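Local coordinates for fumarate lyase (Mesorhizobium sp., PDB 3C8T), which belongs to the fumarate lyase (fumarase/aspartase) superfamily, whose members are largely helical enzymes that assemble as homotetramers, at residues S285-H299 / G328-M342. Sequence-based numbering, arbitrary orientation.
Sequences SCELILAGARIVRNH and GFAVASGILYQAEFM
Ser-285 OG donates a hydrogen bond of 2.9 Å to Gln-338 OE1, lying in the plane of that carbonyl with a C=O...OG angle of 152°. The glutamine chain bends at its second torsion (chi2 -54°), and its amide oxygen ends beside the serine hydroxyl. Leu-288 CD1 packs against the same amide, 3.8 Å from Gln-338 CD; the amide thus has the serine hydroxyl at its oxygen and a leucine methyl against its carbon. Beside this, the sulfurs Cys-286 SG and Met-342 SD lie 3.7 Å apart, and Ser-285 CB also rests on the thioether.

One turn further along, Ile-289 enters as a knob among Ile-335, Gln-338, Ala-339 and Met-342, its CD1 touching Ala-339 CB and Met-342 CE. Ile-335 answers it with both branches: CG2 presses on the backbone, 3.4 Å from Leu-288 O, while CD1 is 3.7 Å from Ala-293 N. Gly-292, with no side chain, leaves the room that Ile-335 CG2 and CD1 take up against the backbone. Val-331 CG1 then meets Val-296 CG2 at 3.5 Å, the two valines passing alongside one another, pointing opposite ways, and at the far end the backbone N of Gly-328 lies over one face of the His-299 ring, 3.6 Å from CD2.

Helix 229-255 covers one flank, with Leu-245 against Ile-289 and Ala-339. From 285-299, Arg-297 forms salt bridges to Asp-305 of the second and of the third subunit. Segments 285-299 and 328-342 run roughly antiparallel (153°), their axes 9.0 Å apart at closest approach, a buried pair within the long helical bundle through which subunits of this superfamily join into a tetramer.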
ATOM      1  N   SER A 285     -16.388 -18.190   4.463  1.00 30.09           N
ATOM      2  CA  SER A 285     -15.255 -18.434   3.569  1.00 29.85           C
ATOM      3  C   SER A 285     -14.949 -17.166   2.780  1.00 29.30           C
ATOM      4  O   SER A 285     -13.779 -16.802   2.656  1.00 29.35           O
ATOM      5  CB  SER A 285     -15.441 -19.674   2.686  1.00 29.60           C
ATOM      6  OG  SER A 285     -15.356 -20.839   3.505  1.00 30.04           O
ATOM      7  N   CYS A 286     -16.001 -16.462   2.351  1.00 29.06           N
ATOM      8  CA  CYS A 286     -15.872 -15.208   1.599  1.00 29.65           C
ATOM      9  C   CYS A 286     -15.232 -14.141   2.496  1.00 29.17           C
ATOM     10  O   CYS A 286     -14.338 -13.412   2.045  1.00 28.75           O
ATOM     11  CB  CYS A 286     -17.220 -14.718   1.108  1.00 28.83           C
ATOM     12  SG  CYS A 286     -17.987 -15.740  -0.177  1.00 33.69           S
ATOM     13  N   GLU A 287     -15.682 -14.063   3.756  1.00 28.20           N
ATOM     14  CA  GLU A 287     -15.046 -13.159   4.716  1.00 28.42           C
ATOM     15  C   GLU A 287     -13.540 -13.398   4.774  1.00 27.76           C
ATOM     16  O   GLU A 287     -12.782 -12.488   4.604  1.00 28.11           O
ATOM     17  CB  GLU A 287     -15.642 -13.320   6.102  1.00 28.21           C
ATOM     18  CG  GLU A 287     -14.864 -12.680   7.202  1.00 29.13           C
ATOM     19  CD  GLU A 287     -15.184 -13.265   8.571  1.00 31.07           C
ATOM     20  OE1 GLU A 287     -16.340 -13.686   8.784  1.00 35.49           O
ATOM     21  OE2 GLU A 287     -14.308 -13.264   9.459  1.00 32.58           O
ATOM     22  N   LEU A 288     -13.119 -14.642   4.980  1.00 27.91           N
ATOM     23  CA  LEU A 288     -11.698 -14.954   5.179  1.00 27.49           C
ATOM     24  C   LEU A 288     -10.898 -14.669   3.903  1.00 26.77           C
ATOM     25  O   LEU A 288      -9.799 -14.141   3.974  1.00 26.29           O
ATOM     26  CB  LEU A 288     -11.520 -16.427   5.614  1.00 27.66           C
ATOM     27  CG  LEU A 288     -12.164 -16.770   6.966  1.00 28.87           C
ATOM     28  CD1 LEU A 288     -12.232 -18.270   7.187  1.00 29.79           C
ATOM     29  CD2 LEU A 288     -11.372 -16.140   8.053  1.00 30.17           C
ATOM     30  N   ILE A 289     -11.463 -15.028   2.759  1.00 25.89           N
ATOM     31  CA  ILE A 289     -10.818 -14.827   1.470  1.00 26.60           C
ATOM     32  C   ILE A 289     -10.578 -13.358   1.190  1.00 26.89           C
ATOM     33  O   ILE A 289      -9.481 -12.964   0.804  1.00 27.24           O
ATOM     34  CB  ILE A 289     -11.636 -15.438   0.303  1.00 26.56           C
ATOM     35  CG1 ILE A 289     -11.640 -16.969   0.387  1.00 27.28           C
ATOM     36  CG2 ILE A 289     -11.030 -15.005  -1.041  1.00 27.01           C
ATOM     37  CD1 ILE A 289     -12.470 -17.673  -0.684  1.00 24.99           C
ATOM     38  N   LEU A 290     -11.596 -12.550   1.437  1.00 27.70           N
ATOM     39  CA  LEU A 290     -11.576 -11.142   1.122  1.00 28.76           C
ATOM     40  C   LEU A 290     -10.652 -10.332   2.062  1.00 28.40           C
ATOM     41  O   LEU A 290      -9.942  -9.432   1.616  1.00 28.18           O
ATOM     42  CB  LEU A 290     -13.011 -10.604   1.167  1.00 29.76           C
ATOM     43  CG  LEU A 290     -13.861 -10.891  -0.100  1.00 30.22           C
ATOM     44  CD1 LEU A 290     -15.353 -10.601   0.153  1.00 25.49           C
ATOM     45  CD2 LEU A 290     -13.352 -10.076  -1.293  1.00 28.07           C
ATOM     46  N   ALA A 291     -10.654 -10.653   3.350  1.00 26.88           N
ATOM     47  CA  ALA A 291      -9.679 -10.056   4.254  1.00 27.09           C
ATOM     48  C   ALA A 291      -8.262 -10.518   3.892  1.00 26.52           C
ATOM     49  O   ALA A 291      -7.348  -9.693   3.831  1.00 26.78           O
ATOM     50  CB  ALA A 291      -9.998 -10.424   5.743  1.00 26.77           C
ATOM     51  N   GLY A 292      -8.096 -11.828   3.645  1.00 25.43           N
ATOM     52  CA  GLY A 292      -6.794 -12.427   3.349  1.00 26.34           C
ATOM     53  C   GLY A 292      -6.146 -11.872   2.097  1.00 27.31           C
ATOM     54  O   GLY A 292      -4.937 -11.616   2.086  1.00 28.68           O
ATOM     55  N   ALA A 293      -6.940 -11.679   1.045  1.00 26.69           N
ATOM     56  CA  ALA A 293      -6.488 -11.056  -0.181  1.00 26.70           C
ATOM     57  C   ALA A 293      -5.821  -9.704   0.002  1.00 27.31           C
ATOM     58  O   ALA A 293      -4.814  -9.418  -0.654  1.00 27.71           O
ATOM     59  CB  ALA A 293      -7.631 -10.940  -1.177  1.00 26.59           C
ATOM     60  N   ARG A 294      -6.380  -8.864   0.867  1.00 27.79           N
ATOM     61  CA  ARG A 294      -5.755  -7.580   1.213  1.00 29.23           C
ATOM     62  C   ARG A 294      -4.458  -7.738   2.002  1.00 29.11           C
ATOM     63  O   ARG A 294      -3.570  -6.894   1.883  1.00 30.61           O
ATOM     64  CB  ARG A 294      -6.682  -6.736   2.101  1.00 29.57           C
ATOM     65  CG  ARG A 294      -7.692  -5.948   1.431  1.00 32.17           C
ATOM     66  CD  ARG A 294      -8.447  -6.750   0.408  1.00 39.02           C
ATOM     67  NE  ARG A 294      -9.384  -5.902  -0.320  1.00 42.98           N
ATOM     68  CZ  ARG A 294     -10.699  -6.067  -0.271  1.00 45.95           C
ATOM     69  NH1 ARG A 294     -11.205  -7.049   0.462  1.00 45.01           N
ATOM     70  NH2 ARG A 294     -11.507  -5.260  -0.953  1.00 46.27           N
ATOM     71  N   ILE A 295      -4.380  -8.759   2.861  1.00 28.16           N
ATOM     72  CA  ILE A 295      -3.192  -8.990   3.680  1.00 27.42           C
ATOM     73  C   ILE A 295      -2.041  -9.513   2.795  1.00 27.60           C
ATOM     74  O   ILE A 295      -0.874  -9.106   2.953  1.00 27.55           O
ATOM     75  CB  ILE A 295      -3.459 -10.031   4.796  1.00 27.86           C
ATOM     76  CG1 ILE A 295      -4.499  -9.547   5.816  1.00 28.27           C
ATOM     77  CG2 ILE A 295      -2.148 -10.461   5.466  1.00 26.80           C
ATOM     78  CD1 ILE A 295      -4.155  -8.260   6.431  1.00 31.91           C
ATOM     79  N   VAL A 296      -2.368 -10.423   1.879  1.00 26.32           N
ATOM     80  CA  VAL A 296      -1.388 -10.915   0.885  1.00 26.24           C
ATOM     81  C   VAL A 296      -0.913  -9.752   0.000  1.00 25.89           C
ATOM     82  O   VAL A 296       0.273  -9.581  -0.201  1.00 25.50           O
ATOM     83  CB  VAL A 296      -1.962 -12.064   0.008  1.00 25.65           C
ATOM     84  CG1 VAL A 296      -0.866 -12.594  -0.943  1.00 28.43           C
ATOM     85  CG2 VAL A 296      -2.424 -13.192   0.902  1.00 26.06           C
ATOM     86  N   ARG A 297      -1.849  -8.925  -0.481  1.00 26.18           N
ATOM     87  CA  ARG A 297      -1.482  -7.708  -1.195  1.00 26.60           C
ATOM     88  C   ARG A 297      -0.467  -6.883  -0.390  1.00 26.05           C
ATOM     89  O   ARG A 297       0.509  -6.409  -0.936  1.00 25.49           O
ATOM     90  CB  ARG A 297      -2.715  -6.872  -1.512  1.00 26.47           C
ATOM     91  CG  ARG A 297      -2.418  -5.537  -2.261  1.00 28.20           C
ATOM     92  CD  ARG A 297      -3.582  -4.509  -2.073  1.00 29.55           C
ATOM     93  NE  ARG A 297      -3.570  -3.978  -0.704  1.00 32.56           N
ATOM     94  CZ  ARG A 297      -4.561  -3.329  -0.074  1.00 31.07           C
ATOM     95  NH1 ARG A 297      -5.731  -3.070  -0.661  1.00 27.49           N
ATOM     96  NH2 ARG A 297      -4.366  -2.962   1.195  1.00 29.50           N
ATOM     97  N   ASN A 298      -0.708  -6.704   0.906  1.00 26.69           N
ATOM     98  CA  ASN A 298       0.242  -5.980   1.770  1.00 26.98           C
ATOM     99  C   ASN A 298       1.595  -6.692   1.837  1.00 26.75           C
ATOM    100  O   ASN A 298       2.626  -6.045   1.815  1.00 26.31           O
ATOM    101  CB  ASN A 298      -0.304  -5.867   3.190  1.00 27.10           C
ATOM    102  CG  ASN A 298      -1.335  -4.759   3.340  1.00 29.85           C
ATOM    103  OD1 ASN A 298      -1.662  -4.010   2.378  1.00 30.39           O
ATOM    104  ND2 ASN A 298      -1.855  -4.637   4.552  1.00 30.72           N
ATOM    105  N   HIS A 299       1.599  -8.022   1.932  1.00 26.69           N
ATOM    106  CA  HIS A 299       2.905  -8.726   1.885  1.00 26.71           C
ATOM    107  C   HIS A 299       3.629  -8.490   0.533  1.00 26.22           C
ATOM    108  O   HIS A 299       4.845  -8.415   0.505  1.00 26.03           O
ATOM    109  CB  HIS A 299       2.785 -10.214   2.265  1.00 26.55           C
ATOM    110  CG  HIS A 299       2.280 -10.430   3.673  1.00 27.42           C
ATOM    111  ND1 HIS A 299       2.910  -9.896   4.782  1.00 29.68           N
ATOM    112  CD2 HIS A 299       1.193 -11.089   4.143  1.00 28.03           C
ATOM    113  CE1 HIS A 299       2.236 -10.227   5.873  1.00 30.48           C
ATOM    114  NE2 HIS A 299       1.187 -10.947   5.510  1.00 29.91           N
ATOM    115  N   GLY A 328       2.872 -14.286   3.709  1.00 29.23           N
ATOM    116  CA  GLY A 328       2.249 -14.316   2.352  1.00 27.45           C
ATOM    117  C   GLY A 328       1.851 -15.746   2.002  1.00 28.01           C
ATOM    118  O   GLY A 328       0.735 -15.977   1.515  1.00 27.25           O
ATOM    119  N   PHE A 329       2.746 -16.708   2.275  1.00 27.41           N
ATOM    120  CA  PHE A 329       2.490 -18.130   1.980  1.00 28.16           C
ATOM    121  C   PHE A 329       1.387 -18.743   2.820  1.00 28.14           C
ATOM    122  O   PHE A 329       0.547 -19.446   2.290  1.00 28.70           O
ATOM    123  CB  PHE A 329       3.766 -19.005   2.088  1.00 27.66           C
ATOM    124  CG  PHE A 329       4.512 -19.181   0.763  1.00 28.53           C
ATOM    125  CD1 PHE A 329       4.108 -20.142  -0.168  1.00 27.18           C
ATOM    126  CD2 PHE A 329       5.609 -18.376   0.448  1.00 26.11           C
ATOM    127  CE1 PHE A 329       4.804 -20.319  -1.382  1.00 26.74           C
ATOM    128  CE2 PHE A 329       6.284 -18.509  -0.776  1.00 26.61           C
ATOM    129  CZ  PHE A 329       5.895 -19.494  -1.687  1.00 27.16           C
ATOM    130  N   ALA A 330       1.422 -18.490   4.123  1.00 28.14           N
ATOM    131  CA  ALA A 330       0.455 -19.026   5.052  1.00 28.57           C
ATOM    132  C   ALA A 330      -0.964 -18.547   4.750  1.00 28.30           C
ATOM    133  O   ALA A 330      -1.911 -19.353   4.711  1.00 29.69           O
ATOM    134  CB  ALA A 330       0.845 -18.644   6.486  1.00 27.40           C
ATOM    135  N   VAL A 331      -1.117 -17.232   4.580  1.00 28.04           N
ATOM    136  CA  VAL A 331      -2.409 -16.621   4.277  1.00 26.82           C
ATOM    137  C   VAL A 331      -2.904 -17.010   2.864  1.00 27.23           C
ATOM    138  O   VAL A 331      -4.069 -17.387   2.691  1.00 26.68           O
ATOM    139  CB  VAL A 331      -2.335 -15.092   4.406  1.00 28.50           C
ATOM    140  CG1 VAL A 331      -3.670 -14.453   3.949  1.00 27.18           C
ATOM    141  CG2 VAL A 331      -1.959 -14.679   5.842  1.00 26.80           C
ATOM    142  N   ALA A 332      -2.035 -16.948   1.855  1.00 24.90           N
ATOM    143  CA  ALA A 332      -2.511 -17.352   0.536  1.00 26.05           C
ATOM    144  C   ALA A 332      -2.962 -18.818   0.477  1.00 25.66           C
ATOM    145  O   ALA A 332      -3.927 -19.144  -0.192  1.00 26.29           O
ATOM    146  CB  ALA A 332      -1.456 -17.053  -0.570  1.00 25.51           C
ATOM    147  N   SER A 333      -2.246 -19.686   1.180  1.00 26.09           N
ATOM    148  CA  SER A 333      -2.609 -21.079   1.317  1.00 27.05           C
ATOM    149  C   SER A 333      -3.927 -21.281   2.042  1.00 26.92           C
ATOM    150  O   SER A 333      -4.719 -22.151   1.669  1.00 27.62           O
ATOM    151  CB  SER A 333      -1.495 -21.842   2.063  1.00 27.38           C
ATOM    152  OG  SER A 333      -1.595 -23.256   1.870  1.00 29.36           O
ATOM    153  N   GLY A 334      -4.163 -20.505   3.097  1.00 26.71           N
ATOM    154  CA  GLY A 334      -5.404 -20.644   3.860  1.00 25.97           C
ATOM    155  C   GLY A 334      -6.627 -20.199   3.106  1.00 25.01           C
ATOM    156  O   GLY A 334      -7.667 -20.856   3.164  1.00 25.22           O
ATOM    157  N   ILE A 335      -6.533 -19.080   2.398  1.00 25.81           N
ATOM    158  CA  ILE A 335      -7.674 -18.630   1.554  1.00 25.99           C
ATOM    159  C   ILE A 335      -7.904 -19.522   0.310  1.00 26.18           C
ATOM    160  O   ILE A 335      -9.071 -19.747  -0.085  1.00 27.09           O
ATOM    161  CB  ILE A 335      -7.660 -17.074   1.228  1.00 25.70           C
ATOM    162  CG1 ILE A 335      -6.528 -16.688   0.284  1.00 25.81           C
ATOM    163  CG2 ILE A 335      -7.569 -16.255   2.516  1.00 24.58           C
ATOM    164  CD1 ILE A 335      -6.487 -15.210   0.035  1.00 26.21           C
ATOM    165  N   LEU A 336      -6.827 -20.056  -0.292  1.00 26.03           N
ATOM    166  CA  LEU A 336      -7.023 -21.147  -1.286  1.00 27.03           C
ATOM    167  C   LEU A 336      -7.729 -22.339  -0.693  1.00 27.18           C
ATOM    168  O   LEU A 336      -8.593 -22.917  -1.346  1.00 28.04           O
ATOM    169  CB  LEU A 336      -5.745 -21.629  -1.949  1.00 25.93           C
ATOM    170  CG  LEU A 336      -5.176 -20.718  -3.024  1.00 25.77           C
ATOM    171  CD1 LEU A 336      -3.675 -20.940  -3.030  1.00 22.91           C
ATOM    172  CD2 LEU A 336      -5.839 -20.899  -4.429  1.00 19.40           C
ATOM    173  N   TYR A 337      -7.393 -22.703   0.536  1.00 28.47           N
ATOM    174  CA  TYR A 337      -8.096 -23.823   1.165  1.00 30.13           C
ATOM    175  C   TYR A 337      -9.586 -23.498   1.428  1.00 30.21           C
ATOM    176  O   TYR A 337     -10.479 -24.346   1.227  1.00 30.56           O
ATOM    177  CB  TYR A 337      -7.405 -24.374   2.446  1.00 30.63           C
ATOM    178  CG  TYR A 337      -8.349 -25.360   3.087  1.00 33.02           C
ATOM    179  CD1 TYR A 337      -9.135 -24.986   4.187  1.00 35.26           C
ATOM    180  CD2 TYR A 337      -8.570 -26.631   2.497  1.00 34.22           C
ATOM    181  CE1 TYR A 337     -10.093 -25.868   4.728  1.00 37.42           C
ATOM    182  CE2 TYR A 337      -9.507 -27.520   3.033  1.00 36.24           C
ATOM    183  CZ  TYR A 337     -10.265 -27.132   4.136  1.00 35.79           C
ATOM    184  OH  TYR A 337     -11.210 -27.980   4.653  1.00 38.29           O
ATOM    185  N   GLN A 338      -9.853 -22.278   1.875  1.00 30.52           N
ATOM    186  CA  GLN A 338     -11.244 -21.819   2.067  1.00 30.83           C
ATOM    187  C   GLN A 338     -12.023 -21.877   0.755  1.00 30.20           C
ATOM    188  O   GLN A 338     -13.161 -22.322   0.746  1.00 30.04           O
ATOM    189  CB  GLN A 338     -11.298 -20.407   2.651  1.00 30.75           C
ATOM    190  CG  GLN A 338     -10.881 -20.320   4.105  1.00 33.14           C
ATOM    191  CD  GLN A 338     -11.682 -21.282   4.986  1.00 32.69           C
ATOM    192  OE1 GLN A 338     -12.893 -21.365   4.870  1.00 34.52           O
ATOM    193  NE2 GLN A 338     -11.001 -22.017   5.841  1.00 28.22           N
ATOM    194  N   ALA A 339     -11.384 -21.476  -0.348  1.00 30.61           N
ATOM    195  CA  ALA A 339     -12.006 -21.565  -1.698  1.00 29.90           C
ATOM    196  C   ALA A 339     -12.245 -22.999  -2.175  1.00 30.26           C
ATOM    197  O   ALA A 339     -13.322 -23.277  -2.710  1.00 29.60           O
ATOM    198  CB  ALA A 339     -11.222 -20.797  -2.712  1.00 29.41           C
ATOM    199  N   GLU A 340     -11.261 -23.889  -1.997  1.00 31.03           N
ATOM    200  CA  GLU A 340     -11.434 -25.349  -2.263  1.00 32.72           C
ATOM    201  C   GLU A 340     -12.713 -25.895  -1.569  1.00 32.32           C
ATOM    202  O   GLU A 340     -13.516 -26.582  -2.159  1.00 32.23           O
ATOM    203  CB  GLU A 340     -10.255 -26.195  -1.709  1.00 32.64           C
ATOM    204  CG  GLU A 340      -8.928 -26.183  -2.439  1.00 34.15           C
ATOM    205  CD  GLU A 340      -7.867 -27.017  -1.697  1.00 35.86           C
ATOM    206  OE1 GLU A 340      -7.911 -28.267  -1.804  1.00 41.26           O
ATOM    207  OE2 GLU A 340      -6.984 -26.436  -1.019  1.00 36.90           O
ATOM    208  N   PHE A 341     -12.835 -25.593  -0.287  1.00 32.34           N
ATOM    209  CA  PHE A 341     -13.925 -26.062   0.529  1.00 32.63           C
ATOM    210  C   PHE A 341     -15.266 -25.482   0.085  1.00 32.20           C
ATOM    211  O   PHE A 341     -16.226 -26.220  -0.093  1.00 33.44           O
ATOM    212  CB  PHE A 341     -13.648 -25.680   1.982  1.00 32.84           C
ATOM    213  CG  PHE A 341     -14.783 -25.986   2.909  1.00 34.01           C
ATOM    214  CD1 PHE A 341     -14.999 -27.300   3.347  1.00 35.65           C
ATOM    215  CD2 PHE A 341     -15.613 -24.978   3.362  1.00 33.30           C
ATOM    216  CE1 PHE A 341     -16.064 -27.603   4.205  1.00 37.56           C
ATOM    217  CE2 PHE A 341     -16.677 -25.273   4.222  1.00 35.77           C
ATOM    218  CZ  PHE A 341     -16.903 -26.593   4.637  1.00 35.16           C
ATOM    219  N   MET A 342     -15.309 -24.159  -0.107  1.00 31.78           N
ATOM    220  CA  MET A 342     -16.522 -23.451  -0.444  1.00 30.81           C
ATOM    221  C   MET A 342     -17.038 -23.844  -1.820  1.00 31.17           C
ATOM    222  O   MET A 342     -18.230 -24.114  -1.974  1.00 31.64           O
ATOM    223  CB  MET A 342     -16.341 -21.930  -0.312  1.00 30.97           C
ATOM    224  CG  MET A 342     -17.463 -21.044  -0.956  1.00 30.57           C
ATOM    225  SD  MET A 342     -17.125 -19.291  -0.733  1.00 28.92           S
ATOM    226  CE  MET A 342     -15.898 -18.959  -2.053  1.00 25.67           C
TER